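PDB 6ZTU: cyclodipeptide synthase, BtCDPS from Bacillus thermoamylovorans, which probably makes cyclic dipeptides by joining two aminoacyl groups taken from aminoacyl-tRNAs, as other cyclodipeptide synthases do. Local coordinates for residues I33-N37 with A68-L72; S53-V59 with L101-R106; F116-Y122 with A188-G192. All coordinates share one frame. Residues are numbered along the deposited sequence.

Contact 1. Residues I33-N37 with A68-L72; sequences ISPFN and AKNLL
The loop 33-37 follows strand 28-32 in extended conformation through Pro35 (phi/psi -79/149), then turns sharply at Phe36, whose backbone is left-handed helical (60/41), before Asn37 becomes extended again (-131/117). Facing it is the short helix segment 68-72. The backbones stay well apart, the nearest CA atoms being those of Pro35 and Ala68 at 7.2 Å, so the contact is made mainly by side chains. Phe36, with chi1 in m (-41°) and chi2 at -59°, reaches across to Leu72, which is m,t. Leu72 CD2 lies 4.0 Å from the centroid of the Phe36 ring and 14° off its normal, a CH-pi contact over the face, while Leu72 CD1 comes to 3.5 Å from Phe36 CZ. Ala68 O lies at the ring edge, near its plane, 3.9 Å from Phe36 CE2. The loop leaves the C-terminal end of parallel strand 28-32 in the Rossmann-like fold, where Ile33, Leu62, Leu63 and Ala64 line the ligand pocket: Ile33 touches a bound hexane-1,2-diol, and the Pro35 side chain is about 5 Å from it. Pro35, its ring C-gamma endo, packs through CG on Ala68 CB (4.2 Å) and on CD1 of the m,t side chain of Leu71 (4.4 Å). The loop is also tied to helices 137-157 and 79-103: Pro35 O accepts a hydrogen bond from Arg154 NH2, and Phe36 N donates one to Glu89 OE2.

Contact 2. Residues S53-V59 with L101-R106; sequences SKNFKNV and LRKNGR
Arg106 lays one face of its guanidinium over Val59, with NH1 4.0 Å from Val59 CG2, and turns its edge to three backbone carbonyls. Its backbone N completes the Schellman motif that ends helix 79-103: Arg106 N bonds to Leu101 O (2.9 Å) and Gly105 N to Arg102 O (2.9 Å), with Gly105 as the C-prime residue at positive phi (67/29). Arg106 is extended (-104/151), and its m,m,t side chain (chi4 172°) runs to the other segment. There helix 42-55 gives way at Phe56 (-111/150) to a short link into strand 58-63, and the arginine fills the bend. Arg106 NH2 donates to Ser53 O at 2.7 Å and to Phe56 O at 2.8 Å; Arg106 NH1 donates to Lys57 O at 2.8 Å. The guanidinium thus satisfies one carbonyl of the last turn of helix 42-55 and two of the link that follows, from just beyond the end of another helix. The nearest CA atoms across the segments are those of Ser53 and Asn104, 6.6 Å apart. Ser53 CB sits 3.3 Å from Asn104 OD1, while Asn104 ND2 bonds to Ala100 O and Asp50 OD1, and Ser53 OG, 3.6 Å from Arg106 CG, bonds to Ile49 O. Deeper in, Val59 (chi1 t) meets Leu101 (m,t), CG1 to CD2 at 4.2 Å. One water accepts from both Arg106 NH1 (3.0 Å) and Val59 N (3.2 Å).

Contact 3. Residues F116-Y122 with A188-G192; sequences FKNNKIY and ASILG
Ile190 is the apolar centre, with chi1 in m (-68°) and chi2 in t. Ile190 CG2 lies 3.6 Å from Phe116 CD1, Ile190 CG1 3.7 Å from Ile121 CG2, and Ile190 CD1 4.0 Å from Tyr122 CD1, close to the plane of the tyrosine ring. The closest CA atoms are those of Ile121 and Ile190, 5.3 Å apart, near enough for Ile121 (m,m) to set its CG1 3.9 Å from Ser189 O. Phe116 (chi1 m, chi2 -93°) also takes Leu191 CD2 at 3.7 Å from its CZ; Leu191 is m,t and points its CA-to-CB bond away, but its end swings back. Further out, a type I beta turn from Phe116 to Asn119, closed by Asn119 N to Phe116 O at 3.0 Å, leads into helix 120-135. Asn119 is the N-cap of that helix, with chi1 in t: its OD1 accepts from Tyr122 N at 2.8 Å, and its ND2 donates to Ile190 O at 3.0 Å. One side chain therefore caps the start of one helix and binds a carbonyl in the last turn of another, where Gly192 leaves helical geometry with positive phi (99/26). Tyr122 OH bonds to Ala179 O further back in helix 167-191, and Phe116 stacks edge-to-face on Phe183. The contact joins the start of helix 120-135 to the end of helix 167-191, whose Leu191 packs on His28 and Leu30 of sheet strand 28-32.

The three contacts are spread over one Rossmann-like fold without touching: the centre of contact 1 is 26 Å from that of contact 2 and 22 Å from that of contact 3, and contacts 2 and 3 are also 22 Å apart between centres. Contact 1 reaches the bound hexane-1,2-diol, which Ile33 touches and from which the Pro35 side chain is about 5 Å away; the side chains of Phe116 in contact 3 and Val59 in contact 2 are about 10 Å and 14 Å away. Strand 58-63 leads from contact 2 to Leu62 and Leu63 of the pocket, and helix 167-191 carries pocket residues Tyr176, Glu180 and Phe184 before reaching contact 3.

Contact 1. Residues I33-N37 with A68-L72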
loop_
_atom_site.group_PDB
_atom_site.type_symbol
_atom_site.label_atom_id
_atom_site.label_comp_id
_atom_site.label_asym_id
_atom_site.label_seq_id
_atom_site.Cartn_x
_atom_site.Cartn_y
_atom_site.Cartn_z
ATOM N N ILE A 33 -0.661 -3.783 -3.450
ATOM C CA ILE A 33 -1.844 -4.413 -4.032
ATOM C C ILE A 33 -2.964 -4.282 -3.012
ATOM O O ILE A 33 -2.897 -4.871 -1.928
ATOM C CB ILE A 33 -1.599 -5.884 -4.391
ATOM C CG1 ILE A 33 -0.320 -6.049 -5.216
ATOM C CG2 ILE A 33 -2.820 -6.466 -5.110
ATOM C CD1 ILE A 33 -0.286 -5.224 -6.488
ATOM N N SER A 34 -3.975 -3.506 -3.348
ATOM C CA SER A 34 -5.037 -3.163 -2.411
ATOM C C SER A 34 -6.128 -4.230 -2.443
ATOM O O SER A 34 -6.549 -4.636 -3.528
ATOM C CB SER A 34 -5.624 -1.791 -2.759
ATOM O OG SER A 34 -6.360 -1.277 -1.671
ATOM N N PRO A 35 -6.599 -4.706 -1.288
ATOM C CA PRO A 35 -7.634 -5.744 -1.280
ATOM C C PRO A 35 -9.023 -5.182 -1.548
ATOM O O PRO A 35 -9.344 -4.049 -1.188
ATOM C CB PRO A 35 -7.539 -6.314 0.142
ATOM C CG PRO A 35 -7.123 -5.132 0.967
ATOM C CD PRO A 35 -6.158 -4.361 0.074
ATOM N N PHE A 36 -9.855 -6.015 -2.184
ATOM C CA PHE A 36 -11.249 -5.671 -2.486
ATOM C C PHE A 36 -11.323 -4.428 -3.366
ATOM O O PHE A 36 -12.165 -3.545 -3.180
ATOM C CB PHE A 36 -12.061 -5.507 -1.203
ATOM C CG PHE A 36 -11.741 -6.545 -0.175
ATOM C CD1 PHE A 36 -11.916 -7.888 -0.465
ATOM C CD2 PHE A 36 -11.230 -6.193 1.060
ATOM C CE1 PHE A 36 -11.607 -8.858 0.467
ATOM C CE2 PHE A 36 -10.921 -7.165 2.003
ATOM C CZ PHE A 36 -11.107 -8.497 1.700
ATOM N N ASN A 37 -10.425 -4.372 -4.341
ATOM C CA ASN A 37 -10.316 -3.257 -5.269
ATOM C C ASN A 37 -10.272 -3.848 -6.668
ATOM O O ASN A 37 -9.330 -4.569 -7.004
ATOM C CB ASN A 37 -9.060 -2.426 -4.969
ATOM C CG ASN A 37 -8.921 -1.221 -5.877
ATOM O OD1 ASN A 37 -9.322 -1.251 -7.036
ATOM N ND2 ASN A 37 -8.348 -0.151 -5.350
ATOM N N ALA A 68 -7.021 -6.361 7.025
ATOM C CA ALA A 68 -7.910 -6.215 5.881
ATOM C C ALA A 68 -9.336 -6.616 6.240
ATOM O O ALA A 68 -10.289 -6.098 5.649
ATOM C CB ALA A 68 -7.409 -7.043 4.704
ATOM N N LYS A 69 -9.502 -7.525 7.211
ATOM C CA LYS A 69 -10.852 -7.898 7.640
ATOM C C LYS A 69 -11.602 -6.710 8.239
ATOM O O LYS A 69 -12.833 -6.640 8.130
ATOM C CB LYS A 69 -10.791 -9.063 8.634
ATOM C CG LYS A 69 -10.350 -8.712 10.040
ATOM C CD LYS A 69 -10.260 -9.971 10.907
ATOM C CE LYS A 69 -10.688 -9.706 12.349
ATOM N NZ LYS A 69 -10.625 -8.260 12.737
ATOM N N ASN A 70 -10.884 -5.757 8.844
ATOM C CA ASN A 70 -11.535 -4.589 9.438
ATOM C C ASN A 70 -12.299 -3.785 8.405
ATOM O O ASN A 70 -13.334 -3.183 8.726
ATOM C CB ASN A 70 -10.510 -3.683 10.122
ATOM C CG ASN A 70 -9.889 -4.324 11.328
ATOM O OD1 ASN A 70 -9.554 -5.511 11.296
ATOM N ND2 ASN A 70 -9.730 -3.560 12.406
ATOM N N LEU A 71 -11.793 -3.744 7.166
ATOM C CA LEU A 71 -12.468 -2.999 6.113
ATOM C C LEU A 71 -13.835 -3.600 5.826
ATOM O O LEU A 71 -14.800 -2.874 5.568
ATOM C CB LEU A 71 -11.612 -2.983 4.843
ATOM C CG LEU A 71 -10.195 -2.410 4.965
ATOM C CD1 LEU A 71 -9.512 -2.479 3.618
ATOM C CD2 LEU A 71 -10.212 -0.969 5.487
ATOM N N LEU A 72 -13.936 -4.927 5.881
ATOM C CA LEU A 72 -15.225 -5.581 5.682
ATOM C C LEU A 72 -16.086 -5.509 6.940
ATOM O O LEU A 72 -17.281 -5.210 6.856
ATOM C CB LEU A 72 -15.005 -7.031 5.240
ATOM C CG LEU A 72 -14.163 -7.259 3.972
ATOM C CD1 LEU A 72 -13.935 -8.750 3.722
ATOM C CD2 LEU A 72 -14.782 -6.603 2.746
#

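Contact 2. Residues S53-V59 with L101-R106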
loop_
_atom_site.group_PDB
_atom_site.type_symbol
_atom_site.label_atom_id
_atom_site.label_comp_id
_atom_site.label_asym_id
_atom_site.label_seq_id
_atom_site.Cartn_x
_atom_site.Cartn_y
_atom_site.Cartn_z
ATOM N N SER A 53 9.653 -5.352 -13.537
ATOM C CA SER A 53 10.763 -6.254 -13.821
ATOM C C SER A 53 11.681 -5.687 -14.891
ATOM O O SER A 53 12.880 -5.985 -14.899
ATOM C CB SER A 53 10.230 -7.621 -14.259
ATOM O OG SER A 53 9.469 -8.239 -13.241
ATOM N N LYS A 54 11.141 -4.877 -15.807
ATOM C CA LYS A 54 11.981 -4.282 -16.839
ATOM C C LYS A 54 12.760 -3.089 -16.320
ATOM O O LYS A 54 13.855 -2.809 -16.813
ATOM C CB LYS A 54 11.135 -3.857 -18.039
ATOM C CG LYS A 54 11.133 -4.867 -19.171
ATOM C CD LYS A 54 10.789 -6.270 -18.671
ATOM C CE LYS A 54 10.837 -7.279 -19.808
ATOM N NZ LYS A 54 10.323 -6.661 -21.064
ATOM N N ASN A 55 12.230 -2.394 -15.319
ATOM C CA ASN A 55 12.775 -1.115 -14.904
ATOM C C ASN A 55 13.652 -1.189 -13.661
ATOM O O ASN A 55 14.632 -0.443 -13.573
ATOM C CB ASN A 55 11.634 -0.122 -14.650
ATOM C CG ASN A 55 11.125 0.520 -15.933
ATOM O OD1 ASN A 55 11.677 1.514 -16.399
ATOM N ND2 ASN A 55 10.070 -0.044 -16.501
ATOM N N PHE A 56 13.340 -2.052 -12.701
ATOM C CA PHE A 56 13.968 -1.987 -11.389
ATOM C C PHE A 56 14.903 -3.162 -11.135
ATOM O O PHE A 56 14.679 -4.272 -11.620
ATOM C CB PHE A 56 12.902 -1.942 -10.289
ATOM C CG PHE A 56 12.173 -0.639 -10.232
ATOM C CD1 PHE A 56 11.067 -0.411 -11.039
ATOM C CD2 PHE A 56 12.620 0.374 -9.404
ATOM C CE1 PHE A 56 10.401 0.805 -10.997
ATOM C CE2 PHE A 56 11.963 1.584 -9.357
ATOM C CZ PHE A 56 10.849 1.800 -10.159
ATOM N N LYS A 57 15.941 -2.902 -10.334
ATOM C CA LYS A 57 16.871 -3.963 -9.952
ATOM C C LYS A 57 16.186 -5.022 -9.095
ATOM O O LYS A 57 16.427 -6.224 -9.264
ATOM C CB LYS A 57 18.065 -3.366 -9.207
ATOM C CG LYS A 57 18.916 -2.441 -10.053
ATOM C CD LYS A 57 20.120 -1.957 -9.264
ATOM C CE LYS A 57 20.710 -0.694 -9.875
ATOM N NZ LYS A 57 21.956 -0.293 -9.167
ATOM N N ASN A 58 15.320 -4.594 -8.182
ATOM C CA ASN A 58 14.653 -5.477 -7.241
ATOM C C ASN A 58 13.183 -5.109 -7.178
ATOM O O ASN A 58 12.843 -3.922 -7.181
ATOM C CB ASN A 58 15.263 -5.358 -5.843
ATOM C CG ASN A 58 16.750 -5.606 -5.842
ATOM O OD1 ASN A 58 17.189 -6.752 -5.808
ATOM N ND2 ASN A 58 17.532 -4.534 -5.880
ATOM N N VAL A 59 12.332 -6.130 -7.095
ATOM C CA VAL A 59 10.881 -5.997 -7.103
ATOM C C VAL A 59 10.315 -6.795 -5.935
ATOM O O VAL A 59 10.645 -7.975 -5.767
ATOM C CB VAL A 59 10.275 -6.513 -8.421
ATOM C CG1 VAL A 59 8.763 -6.418 -8.389
ATOM C CG2 VAL A 59 10.874 -5.784 -9.629
ATOM N N LEU A 101 5.831 -12.801 -11.560
ATOM C CA LEU A 101 7.220 -12.804 -11.123
ATOM C C LEU A 101 7.971 -13.976 -11.745
ATOM O O LEU A 101 9.055 -13.802 -12.317
ATOM C CB LEU A 101 7.286 -12.851 -9.599
ATOM C CG LEU A 101 6.903 -11.527 -8.925
ATOM C CD1 LEU A 101 6.661 -11.742 -7.430
ATOM C CD2 LEU A 101 7.967 -10.463 -9.164
ATOM N N ARG A 102 7.382 -15.172 -11.675
ATOM C CA ARG A 102 8.018 -16.345 -12.265
ATOM C C ARG A 102 8.216 -16.166 -13.766
ATOM O O ARG A 102 9.288 -16.473 -14.298
ATOM C CB ARG A 102 7.182 -17.591 -11.969
ATOM C CG ARG A 102 7.687 -18.850 -12.656
ATOM C CD ARG A 102 7.128 -20.103 -11.993
ATOM N NE ARG A 102 5.743 -19.937 -11.557
ATOM C CZ ARG A 102 4.681 -20.069 -12.350
ATOM N NH1 ARG A 102 4.838 -20.366 -13.634
ATOM N NH2 ARG A 102 3.457 -19.897 -11.861
ATOM N N LYS A 103 7.203 -15.634 -14.454
ATOM C CA LYS A 103 7.317 -15.359 -15.883
ATOM C C LYS A 103 8.524 -14.482 -16.197
ATOM O O LYS A 103 9.173 -14.655 -17.236
ATOM C CB LYS A 103 6.029 -14.698 -16.377
ATOM C CG LYS A 103 6.006 -14.359 -17.854
ATOM C CD LYS A 103 4.694 -13.679 -18.225
ATOM C CE LYS A 103 4.663 -12.233 -17.746
ATOM N NZ LYS A 103 3.330 -11.587 -17.964
ATOM N N ASN A 104 8.847 -13.538 -15.312
ATOM C CA ASN A 104 9.965 -12.630 -15.517
ATOM C C ASN A 104 11.276 -13.146 -14.944
ATOM O O ASN A 104 12.252 -12.392 -14.905
ATOM C CB ASN A 104 9.657 -11.265 -14.890
ATOM C CG ASN A 104 8.677 -10.462 -15.703
ATOM O OD1 ASN A 104 9.080 -9.698 -16.578
ATOM N ND2 ASN A 104 7.386 -10.597 -15.400
ATOM N N GLY A 105 11.320 -14.389 -14.476
ATOM C CA GLY A 105 12.540 -14.899 -13.877
ATOM C C GLY A 105 12.922 -14.224 -12.583
ATOM O O GLY A 105 14.107 -14.165 -12.251
ATOM N N ARG A 106 11.941 -13.728 -11.831
ATOM C CA ARG A 106 12.160 -12.965 -10.611
ATOM C C ARG A 106 11.887 -13.811 -9.375
ATOM O O ARG A 106 11.034 -14.703 -9.387
ATOM C CB ARG A 106 11.240 -11.739 -10.576
ATOM C CG ARG A 106 11.559 -10.673 -11.605
ATOM C CD ARG A 106 12.624 -9.760 -11.076
ATOM N NE ARG A 106 12.997 -8.722 -12.028
ATOM C CZ ARG A 106 13.803 -7.712 -11.730
ATOM N NH1 ARG A 106 14.319 -7.626 -10.514
ATOM N NH2 ARG A 106 14.111 -6.807 -12.646
HETATM O O HOH W 1 13.605 -8.923 -7.896
#

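Contact 3. Residues F116-Y122 with A188-G192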
loop_
_atom_site.group_PDB
_atom_site.type_symbol
_atom_site.label_atom_id
_atom_site.label_comp_id
_atom_site.label_asym_id
_atom_site.label_seq_id
_atom_site.Cartn_x
_atom_site.Cartn_y
_atom_site.Cartn_z
ATOM N N PHE A 116 5.834 -8.889 9.550
ATOM C CA PHE A 116 6.992 -8.158 10.061
ATOM C C PHE A 116 6.865 -7.852 11.554
ATOM O O PHE A 116 7.512 -6.944 12.065
ATOM C CB PHE A 116 7.215 -6.887 9.232
ATOM C CG PHE A 116 7.554 -7.191 7.805
ATOM C CD1 PHE A 116 8.873 -7.302 7.403
ATOM C CD2 PHE A 116 6.546 -7.478 6.884
ATOM C CE1 PHE A 116 9.194 -7.634 6.090
ATOM C CE2 PHE A 116 6.857 -7.805 5.571
ATOM C CZ PHE A 116 8.176 -7.894 5.176
ATOM N N LYS A 117 6.087 -8.653 12.278
ATOM C CA LYS A 117 5.932 -8.451 13.714
ATOM C C LYS A 117 7.231 -8.683 14.477
ATOM O O LYS A 117 7.370 -8.199 15.604
ATOM C CB LYS A 117 4.829 -9.371 14.251
ATOM C CG LYS A 117 3.415 -8.874 13.916
ATOM C CD LYS A 117 2.348 -9.900 14.270
ATOM C CE LYS A 117 1.384 -10.117 13.108
ATOM N NZ LYS A 117 0.807 -11.497 13.125
ATOM N N ASN A 118 8.183 -9.408 13.892
ATOM C CA ASN A 118 9.482 -9.630 14.513
ATOM C C ASN A 118 10.576 -8.768 13.897
ATOM O O ASN A 118 11.761 -9.043 14.095
ATOM C CB ASN A 118 9.844 -11.112 14.423
ATOM C CG ASN A 118 8.918 -11.968 15.244
ATOM O OD1 ASN A 118 9.066 -12.062 16.459
ATOM N ND2 ASN A 118 7.925 -12.559 14.595
ATOM N N ASN A 119 10.199 -7.722 13.168
ATOM C CA ASN A 119 11.125 -6.821 12.496
ATOM C C ASN A 119 11.150 -5.536 13.310
ATOM O O ASN A 119 10.095 -4.947 13.566
ATOM C CB ASN A 119 10.661 -6.592 11.048
ATOM C CG ASN A 119 11.501 -5.578 10.286
ATOM O OD1 ASN A 119 11.401 -4.365 10.506
ATOM N ND2 ASN A 119 12.296 -6.067 9.340
ATOM N N LYS A 120 12.342 -5.135 13.760
ATOM C CA LYS A 120 12.453 -3.985 14.650
ATOM C C LYS A 120 12.068 -2.693 13.942
ATOM O O LYS A 120 11.502 -1.789 14.565
ATOM C CB LYS A 120 13.870 -3.869 15.209
ATOM C CG LYS A 120 14.041 -2.746 16.230
ATOM C CD LYS A 120 15.281 -2.944 17.099
ATOM C CE LYS A 120 15.394 -1.887 18.191
ATOM N NZ LYS A 120 15.974 -0.621 17.683
ATOM N N ILE A 121 12.390 -2.567 12.655
ATOM C CA ILE A 121 12.052 -1.324 11.969
ATOM C C ILE A 121 10.542 -1.188 11.848
ATOM O O ILE A 121 9.976 -0.126 12.148
ATOM C CB ILE A 121 12.724 -1.237 10.586
ATOM C CG1 ILE A 121 14.221 -1.576 10.657
ATOM C CG2 ILE A 121 12.499 0.161 9.990
ATOM C CD1 ILE A 121 15.026 -0.633 11.498
ATOM N N TYR A 122 9.867 -2.253 11.402
ATOM C CA TYR A 122 8.416 -2.189 11.272
ATOM C C TYR A 122 7.772 -1.827 12.604
ATOM O O TYR A 122 6.874 -0.972 12.666
ATOM C CB TYR A 122 7.846 -3.520 10.752
ATOM C CG TYR A 122 6.338 -3.458 10.717
ATOM C CD1 TYR A 122 5.668 -2.968 9.600
ATOM C CD2 TYR A 122 5.583 -3.826 11.832
ATOM C CE1 TYR A 122 4.282 -2.872 9.582
ATOM C CE2 TYR A 122 4.198 -3.716 11.830
ATOM C CZ TYR A 122 3.554 -3.239 10.704
ATOM O OH TYR A 122 2.173 -3.153 10.690
ATOM N N ALA A 188 11.721 0.531 2.468
ATOM C CA ALA A 188 13.066 0.087 2.101
ATOM C C ALA A 188 13.819 -0.430 3.319
ATOM O O ALA A 188 14.441 -1.502 3.275
ATOM C CB ALA A 188 13.850 1.222 1.443
ATOM N N SER A 189 13.779 0.327 4.417
ATOM C CA SER A 189 14.531 -0.051 5.605
ATOM C C SER A 189 13.920 -1.260 6.291
ATOM O O SER A 189 14.656 -2.088 6.847
ATOM C CB SER A 189 14.603 1.128 6.567
ATOM O OG SER A 189 15.499 2.111 6.072
ATOM N N ILE A 190 12.589 -1.390 6.265
ATOM C CA ILE A 190 11.953 -2.599 6.810
ATOM C C ILE A 190 12.417 -3.839 6.049
ATOM O O ILE A 190 12.745 -4.879 6.647
ATOM C CB ILE A 190 10.417 -2.471 6.764
ATOM C CG1 ILE A 190 9.941 -1.398 7.741
ATOM C CG2 ILE A 190 9.738 -3.830 7.055
ATOM C CD1 ILE A 190 8.475 -1.017 7.492
ATOM N N LEU A 191 12.434 -3.755 4.715
ATOM C CA LEU A 191 12.748 -4.926 3.904
ATOM C C LEU A 191 14.248 -5.176 3.770
ATOM O O LEU A 191 14.656 -6.322 3.525
ATOM C CB LEU A 191 12.126 -4.782 2.515
ATOM C CG LEU A 191 10.596 -4.872 2.459
ATOM C CD1 LEU A 191 10.101 -4.204 1.184
ATOM C CD2 LEU A 191 10.160 -6.323 2.506
ATOM N N GLY A 192 15.072 -4.152 3.931
ATOM C CA GLY A 192 16.504 -4.293 3.820
ATOM C C GLY A 192 17.099 -3.879 2.490
ATOM O O GLY A 192 18.154 -4.401 2.117
#